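Local atomic coordinates of putative esterase (Bacteroides intestinalis DSM 17393, PDB entry 5VOL), a protein that is a family 1 carbohydrate esterase that probably releases ferulic acid from arabinoxylan, and binds calcium. Residues 9-15 against 28-34. Residues are numbered along the deposited sequence; the frame is centred on the assembly and turned at random.
Sequences QSKVVTD and YTVFLPK
Lys11, Val13 and Asp15 pair with Leu32, Val30 and Tyr28 in an antiparallel hairpin of the alpha/beta-hydrolase sheet, where strand 24-32 lies between strand 11-19, outermost within this chain, and strand 83-87. Each of these three hydrogen-bonded pairs is closed by two backbone bonds; that from Leu32 N to Lys11 O is 2.7 Å long and almost straight at 176°.

Of the side-chain polar contacts, Thr14 OG1 and Thr29 OG1 share a hydrogen bond of 3.0 Å, and Asn57 ND2 also hydrogen-bonds to Thr29 OG1. Tyr28 OH is hydrogen-bonded to the hydroxyls of Tyr124 and Tyr119.

Apolar contacts follow the alternation of the strands. Val13 lays CB against Val30 CG1 and CG2 against Leu32 CD1, both at 4.0 Å. With CG tucked between its backbone N and carbonyl carbon (chi1 66°), the Tyr28 ring swings alongside Asp15, whose CA sits over the rim of one face. An alanine here would probably strip the ring from Asp15 CA and CB and leave the Tyr124 and Tyr119 hydroxyls without this partner. Just before the strand, Ser10 CB lies 3.4 Å from Phe31 CE1, oblique to the ring, while Val12 CG1 meets Thr29 CG2 tightly at 3.4 Å.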
ATOM      1  N   GLN C   9      -8.351  13.944  24.371  1.00 39.32           N
ATOM      2  CA  GLN C   9      -7.629  13.877  23.107  1.00 35.48           C
ATOM      3  C   GLN C   9      -6.132  13.749  23.310  1.00 35.14           C
ATOM      4  O   GLN C   9      -5.587  14.253  24.287  1.00 30.83           O
ATOM      5  CB  GLN C   9      -7.927  15.105  22.257  1.00 40.50           C
ATOM      6  CG  GLN C   9      -8.864  16.075  22.912  1.00 49.93           C
ATOM      7  CD  GLN C   9      -9.596  16.912  21.905  1.00 59.35           C
ATOM      8  OE1 GLN C   9      -8.981  17.577  21.067  1.00 61.95           O
ATOM      9  NE2 GLN C   9     -10.925  16.875  21.961  1.00 61.46           N
ATOM     10  N   SER C  10      -5.476  13.050  22.388  1.00 31.45           N
ATOM     11  CA  SER C  10      -4.028  13.001  22.377  1.00 26.16           C
ATOM     12  C   SER C  10      -3.527  14.428  22.187  1.00 26.59           C
ATOM     13  O   SER C  10      -4.228  15.277  21.627  1.00 26.39           O
ATOM     14  CB  SER C  10      -3.514  12.085  21.269  1.00 22.97           C
ATOM     15  OG  SER C  10      -3.825  12.620  19.996  1.00 23.57           O
ATOM     16  N   LYS C  11      -2.316  14.683  22.664  1.00 25.27           N
ATOM     17  CA  LYS C  11      -1.777  16.036  22.740  1.00 28.00           C
ATOM     18  C   LYS C  11      -0.324  16.049  22.348  1.00 22.31           C
ATOM     19  O   LYS C  11       0.410  15.104  22.637  1.00 25.35           O
ATOM     20  CB  LYS C  11      -1.888  16.605  24.166  1.00 31.86           C
ATOM     21  CG  LYS C  11      -3.194  17.258  24.500  1.00 38.49           C
ATOM     22  CD  LYS C  11      -3.182  17.732  25.954  1.00 45.73           C
ATOM     23  CE  LYS C  11      -2.723  16.621  26.892  1.00 49.90           C
ATOM     24  NZ  LYS C  11      -3.061  16.888  28.320  1.00 52.65           N
ATOM     25  N   VAL C  12       0.095  17.136  21.722  1.00 21.60           N
ATOM     26  CA  VAL C  12       1.512  17.379  21.514  1.00 24.86           C
ATOM     27  C   VAL C  12       1.907  18.538  22.420  1.00 25.40           C
ATOM     28  O   VAL C  12       1.280  19.590  22.401  1.00 25.40           O
ATOM     29  CB  VAL C  12       1.839  17.704  20.053  1.00 24.75           C
ATOM     30  CG1 VAL C  12       3.267  18.233  19.938  1.00 24.86           C
ATOM     31  CG2 VAL C  12       1.666  16.462  19.202  1.00 26.18           C
ATOM     32  N   VAL C  13       2.927  18.328  23.236  1.00 29.29           N
ATOM     33  CA  VAL C  13       3.342  19.348  24.193  1.00 26.50           C
ATOM     34  C   VAL C  13       4.801  19.691  23.939  1.00 24.64           C
ATOM     35  O   VAL C  13       5.608  18.804  23.675  1.00 24.57           O
ATOM     36  CB  VAL C  13       3.138  18.868  25.647  1.00 28.66           C
ATOM     37  CG1 VAL C  13       3.841  19.806  26.631  1.00 37.60           C
ATOM     38  CG2 VAL C  13       1.658  18.788  25.969  1.00 28.69           C
ATOM     39  N   THR C  14       5.131  20.980  23.990  1.00 27.80           N
ATOM     40  CA  THR C  14       6.522  21.405  23.871  1.00 29.06           C
ATOM     41  C   THR C  14       6.981  22.037  25.191  1.00 30.66           C
ATOM     42  O   THR C  14       6.324  22.927  25.719  1.00 31.32           O
ATOM     43  CB  THR C  14       6.711  22.390  22.703  1.00 30.30           C
ATOM     44  OG1 THR C  14       6.585  21.681  21.459  1.00 36.36           O
ATOM     45  CG2 THR C  14       8.091  23.044  22.757  1.00 26.66           C
ATOM     46  N   ASP C  15       8.096  21.558  25.728  1.00 29.16           N
ATOM     47  CA  ASP C  15       8.624  22.100  26.973  1.00 29.51           C
ATOM     48  C   ASP C  15      10.148  22.155  26.896  1.00 31.46           C
ATOM     49  O   ASP C  15      10.738  21.888  25.838  1.00 26.48           O
ATOM     50  CB  ASP C  15       8.158  21.247  28.162  1.00 31.31           C
ATOM     51  CG  ASP C  15       7.998  22.059  29.443  1.00 36.34           C
ATOM     52  OD1 ASP C  15       8.665  23.104  29.587  1.00 35.80           O
ATOM     53  OD2 ASP C  15       7.192  21.648  30.301  1.00 41.15           O
ATOM     54  N   TYR C  28      12.091  20.232  23.972  1.00 24.54           N
ATOM     55  CA  TYR C  28      11.658  18.938  23.466  1.00 22.28           C
ATOM     56  C   TYR C  28      10.174  19.006  23.161  1.00 27.37           C
ATOM     57  O   TYR C  28       9.466  19.872  23.674  1.00 24.34           O
ATOM     58  CB  TYR C  28      11.955  17.829  24.476  1.00 22.34           C
ATOM     59  CG  TYR C  28      11.150  17.949  25.754  1.00 28.10           C
ATOM     60  CD1 TYR C  28      11.646  18.648  26.848  1.00 27.34           C
ATOM     61  CD2 TYR C  28       9.900  17.347  25.877  1.00 26.53           C
ATOM     62  CE1 TYR C  28      10.919  18.764  28.018  1.00 27.44           C
ATOM     63  CE2 TYR C  28       9.172  17.454  27.043  1.00 25.53           C
ATOM     64  CZ  TYR C  28       9.685  18.161  28.111  1.00 29.88           C
ATOM     65  OH  TYR C  28       8.954  18.265  29.273  1.00 33.46           O
ATOM     66  N   THR C  29       9.712  18.090  22.315  1.00 24.45           N
ATOM     67  CA  THR C  29       8.310  18.024  21.937  1.00 23.82           C
ATOM     68  C   THR C  29       7.847  16.594  22.163  1.00 22.96           C
ATOM     69  O   THR C  29       8.492  15.650  21.715  1.00 24.62           O
ATOM     70  CB  THR C  29       8.093  18.434  20.459  1.00 23.92           C
ATOM     71  OG1 THR C  29       8.604  19.754  20.246  1.00 24.93           O
ATOM     72  CG2 THR C  29       6.613  18.399  20.083  1.00 24.92           C
ATOM     73  N   VAL C  30       6.748  16.424  22.876  1.00 22.85           N
ATOM     74  CA  VAL C  30       6.324  15.078  23.232  1.00 21.76           C
ATOM     75  C   VAL C  30       4.879  14.862  22.806  1.00 23.94           C
ATOM     76  O   VAL C  30       4.052  15.776  22.905  1.00 24.35           O
ATOM     77  CB  VAL C  30       6.478  14.826  24.755  1.00 23.94           C
ATOM     78  CG1 VAL C  30       5.731  15.881  25.553  1.00 24.75           C
ATOM     79  CG2 VAL C  30       5.987  13.435  25.128  1.00 22.82           C
ATOM     80  N   PHE C  31       4.593  13.668  22.293  1.00 21.34           N
ATOM     81  CA  PHE C  31       3.219  13.249  22.034  1.00 21.67           C
ATOM     82  C   PHE C  31       2.653  12.516  23.251  1.00 21.36           C
ATOM     83  O   PHE C  31       3.261  11.575  23.729  1.00 21.00           O
ATOM     84  CB  PHE C  31       3.150  12.332  20.801  1.00 21.05           C
ATOM     85  CG  PHE C  31       1.844  11.583  20.668  1.00 21.26           C
ATOM     86  CD1 PHE C  31       0.773  12.140  19.977  1.00 22.08           C
ATOM     87  CD2 PHE C  31       1.684  10.327  21.244  1.00 22.53           C
ATOM     88  CE1 PHE C  31      -0.439  11.450  19.855  1.00 22.82           C
ATOM     89  CE2 PHE C  31       0.474   9.624  21.129  1.00 23.10           C
ATOM     90  CZ  PHE C  31      -0.585  10.190  20.437  1.00 23.54           C
ATOM     91  N   LEU C  32       1.487  12.939  23.729  1.00 21.12           N
ATOM     92  CA  LEU C  32       0.836  12.274  24.848  1.00 24.13           C
ATOM     93  C   LEU C  32      -0.472  11.606  24.399  1.00 22.86           C
ATOM     94  O   LEU C  32      -1.343  12.265  23.855  1.00 23.77           O
ATOM     95  CB  LEU C  32       0.551  13.268  25.971  1.00 23.79           C
ATOM     96  CG  LEU C  32       1.746  14.083  26.493  1.00 25.88           C
ATOM     97  CD1 LEU C  32       1.229  15.118  27.465  1.00 30.49           C
ATOM     98  CD2 LEU C  32       2.754  13.184  27.148  1.00 21.97           C
ATOM     99  N   PRO C  33      -0.611  10.299  24.654  1.00 23.03           N
ATOM    100  CA  PRO C  33      -1.807   9.527  24.283  1.00 29.44           C
ATOM    101  C   PRO C  33      -3.128  10.137  24.773  1.00 30.06           C
ATOM    102  O   PRO C  33      -3.164  10.894  25.748  1.00 29.72           O
ATOM    103  CB  PRO C  33      -1.575   8.174  24.956  1.00 28.56           C
ATOM    104  CG  PRO C  33      -0.102   8.069  25.123  1.00 29.08           C
ATOM    105  CD  PRO C  33       0.420   9.465  25.295  1.00 24.18           C
ATOM    106  N   LYS C  34      -4.214   9.773  24.099  1.00 28.43           N
ATOM    107  CA  LYS C  34      -5.551  10.233  24.448  1.00 28.78           C
ATOM    108  C   LYS C  34      -5.936   9.871  25.886  1.00 29.02           C
ATOM    109  O   LYS C  34      -6.667  10.614  26.544  1.00 32.88           O
ATOM    110  CB  LYS C  34      -6.582   9.648  23.466  1.00 30.51           C
ATOM    111  CG  LYS C  34      -8.009  10.013  23.783  1.00 37.00           C
ATOM    112  CD  LYS C  34      -9.013   9.214  22.927  1.00 42.65           C
ATOM    113  CE  LYS C  34      -9.368   9.944  21.643  1.00 45.00           C
ATOM    114  NZ  LYS C  34     -10.490   9.263  20.920  1.00 56.43           N
TER
HETATM  115  O   HOH W   1      -3.218  13.387  26.104  1.00 29.98           O